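PDB 5O8P: L-lysine 6-monooxygenase involved in desferrioxamine biosynthesis from Erwinia amylovora CFBP1430, which probably catalyses the FAD- and NADPH-dependent N-hydroxylation of cadaverine, a step in the biosynthesis of the siderophore desferrioxamine E. Local coordinates for residues 207-212 with 276-281. Residues are numbered along the deposited sequence; the frame is centred on the assembly and turned at random.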
loop_
_atom_site.group_PDB
_atom_site.type_symbol
_atom_site.label_atom_id
_atom_site.label_comp_id
_atom_site.label_asym_id
_atom_site.label_seq_id
_atom_site.Cartn_x
_atom_site.Cartn_y
_atom_site.Cartn_z
ATOM N N ILE B 207 -4.373 -8.591 -21.288
ATOM C CA ILE B 207 -5.172 -8.359 -22.476
ATOM C C ILE B 207 -6.587 -7.988 -22.086
ATOM O O ILE B 207 -7.099 -6.997 -22.579
ATOM C CB ILE B 207 -5.175 -9.593 -23.418
ATOM C CG1 ILE B 207 -3.827 -9.698 -24.109
ATOM C CG2 ILE B 207 -6.294 -9.525 -24.456
ATOM C CD1 ILE B 207 -3.611 -10.982 -24.877
ATOM N N TYR B 208 -7.208 -8.778 -21.207
ATOM C CA TYR B 208 -8.574 -8.491 -20.762
ATOM C C TYR B 208 -8.701 -7.079 -20.193
ATOM O O TYR B 208 -9.629 -6.354 -20.525
ATOM C CB TYR B 208 -9.075 -9.515 -19.741
ATOM C CG TYR B 208 -10.563 -9.412 -19.536
ATOM C CD1 TYR B 208 -11.093 -8.571 -18.562
ATOM C CD2 TYR B 208 -11.443 -10.130 -20.344
ATOM C CE1 TYR B 208 -12.457 -8.471 -18.368
ATOM C CE2 TYR B 208 -12.816 -10.028 -20.178
ATOM C CZ TYR B 208 -13.326 -9.204 -19.187
ATOM O OH TYR B 208 -14.695 -9.119 -19.026
ATOM N N TYR B 209 -7.756 -6.694 -19.356
ATOM C CA TYR B 209 -7.715 -5.343 -18.823
ATOM C C TYR B 209 -7.553 -4.289 -19.923
ATOM O O TYR B 209 -8.193 -3.237 -19.883
ATOM C CB TYR B 209 -6.590 -5.216 -17.784
ATOM C CG TYR B 209 -6.629 -3.907 -17.047
ATOM C CD1 TYR B 209 -7.484 -3.718 -15.967
ATOM C CD2 TYR B 209 -5.839 -2.846 -17.453
ATOM C CE1 TYR B 209 -7.533 -2.510 -15.301
ATOM C CE2 TYR B 209 -5.881 -1.636 -16.789
ATOM C CZ TYR B 209 -6.735 -1.479 -15.720
ATOM O OH TYR B 209 -6.765 -0.288 -15.064
ATOM N N ASP B 210 -6.687 -4.574 -20.893
ATOM C CA ASP B 210 -6.405 -3.643 -21.991
ATOM C C ASP B 210 -7.672 -3.367 -22.792
ATOM O O ASP B 210 -7.987 -2.215 -23.068
ATOM C CB ASP B 210 -5.316 -4.217 -22.910
ATOM C CG ASP B 210 -4.638 -3.162 -23.764
ATOM O OD1 ASP B 210 -4.038 -2.236 -23.184
ATOM O OD2 ASP B 210 -4.655 -3.300 -25.009
ATOM N N LEU B 211 -8.392 -4.437 -23.134
ATOM C CA LEU B 211 -9.635 -4.344 -23.897
ATOM C C LEU B 211 -10.768 -3.730 -23.082
ATOM O O LEU B 211 -11.546 -2.944 -23.620
ATOM C CB LEU B 211 -10.058 -5.724 -24.441
ATOM C CG LEU B 211 -9.100 -6.347 -25.468
ATOM C CD1 LEU B 211 -9.470 -7.796 -25.757
ATOM C CD2 LEU B 211 -9.087 -5.536 -26.745
ATOM N N LEU B 212 -10.859 -4.087 -21.798
ATOM C CA LEU B 212 -11.886 -3.544 -20.892
ATOM C C LEU B 212 -11.798 -2.023 -20.776
ATOM O O LEU B 212 -12.817 -1.348 -20.670
ATOM C CB LEU B 212 -11.781 -4.176 -19.499
ATOM C CG LEU B 212 -12.830 -3.769 -18.451
ATOM C CD1 LEU B 212 -14.245 -4.030 -18.945
ATOM C CD2 LEU B 212 -12.591 -4.510 -17.144
ATOM N N SER B 276 -1.822 -10.186 -8.403
ATOM C CA SER B 276 -3.005 -9.864 -7.586
ATOM C C SER B 276 -3.493 -8.426 -7.770
ATOM O O SER B 276 -4.687 -8.205 -7.786
ATOM C CB SER B 276 -2.781 -10.208 -6.114
ATOM O OG SER B 276 -1.656 -9.541 -5.590
ATOM N N SER B 277 -2.585 -7.472 -7.938
ATOM C CA SER B 277 -2.962 -6.091 -8.241
ATOM C C SER B 277 -3.835 -5.980 -9.477
ATOM O O SER B 277 -4.765 -5.164 -9.510
ATOM C CB SER B 277 -1.730 -5.230 -8.473
ATOM O OG SER B 277 -1.018 -5.053 -7.268
ATOM N N LEU B 278 -3.507 -6.784 -10.490
ATOM C CA LEU B 278 -4.210 -6.750 -11.761
ATOM C C LEU B 278 -5.593 -7.366 -11.635
ATOM O O LEU B 278 -6.552 -6.783 -12.125
ATOM C CB LEU B 278 -3.411 -7.469 -12.852
ATOM C CG LEU B 278 -3.966 -7.487 -14.281
ATOM C CD1 LEU B 278 -4.181 -6.067 -14.792
ATOM C CD2 LEU B 278 -3.031 -8.262 -15.202
ATOM N N ILE B 279 -5.716 -8.522 -10.982
ATOM C CA ILE B 279 -7.041 -9.083 -10.724
ATOM C C ILE B 279 -7.927 -8.019 -10.076
ATOM O O ILE B 279 -9.038 -7.775 -10.527
ATOM C CB ILE B 279 -7.018 -10.304 -9.790
ATOM C CG1 ILE B 279 -6.406 -11.502 -10.487
ATOM C CG2 ILE B 279 -8.438 -10.678 -9.351
ATOM C CD1 ILE B 279 -5.894 -12.566 -9.546
ATOM N N ASN B 280 -7.429 -7.402 -9.014
ATOM C CA ASN B 280 -8.173 -6.364 -8.326
ATOM C C ASN B 280 -8.431 -5.134 -9.180
ATOM O O ASN B 280 -9.472 -4.503 -9.035
ATOM C CB ASN B 280 -7.444 -5.940 -7.060
ATOM C CG ASN B 280 -7.463 -7.010 -5.986
ATOM O OD1 ASN B 280 -8.208 -7.999 -6.054
ATOM N ND2 ASN B 280 -6.644 -6.805 -4.968
ATOM N N ALA B 281 -7.485 -4.772 -10.047
ATOM C CA ALA B 281 -7.697 -3.648 -10.972
ATOM C C ALA B 281 -8.798 -3.931 -11.989
ATOM O O ALA B 281 -9.535 -3.016 -12.373
ATOM C CB ALA B 281 -6.413 -3.290 -11.676
#
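Two helical segments, 207-212 and 276-281, come closest at Tyr209 and Leu278, whose CA atoms are 8.0 Å apart, and no hydrogen bond joins them. Tyr209 carries the contact from its side: its CB points at the other helix, and CG lies anti to the backbone N (chi1 -171°), which sends the ring out toward helix 276-290. One methyl of Leu278, CD1, meets the root of that side chain, 3.9 Å from Tyr209 CB and 4.0 Å from Tyr209 CG, and it lies oblique to the ring. Leu278 leaves its helix at a slant, but with CG anti to N (chi1 -177°) its branched end swings nearer. Further out along the ring, Tyr209 CE1 touches the CB of Ala281 at 3.9 Å. The carbonyl oxygen of Ala281 approaches the ring edge in plane, with Ala281 O 3.6 Å from Tyr209 CE1. The first segment belongs to helix 202-213, which follows strand 194-198 through a GxGxxA sequence (Gly199, Gly201, Ala204), consistent with the Rossmann-type dinucleotide-binding fold; Ser200 and Ser203 there are NADP(+)-binding residues, although no NADP(+) is bound to this chain at those residues. The second forms the start of helix 276-290, which packs alongside helix 202-213. Farther along helix 276-290, Ile282 and Leu285 also touch Tyr209, while Leu278 rests on Gln202, Ala205 and Glu206. Beyond this pairing, Asn280 OD1 accepts a hydrogen bond from Lys238 N of the second subunit. Leu278 has its side chain about 11 Å from the bound FAD and about 8 Å from that of Arg100, an NADP(+)-binding residue.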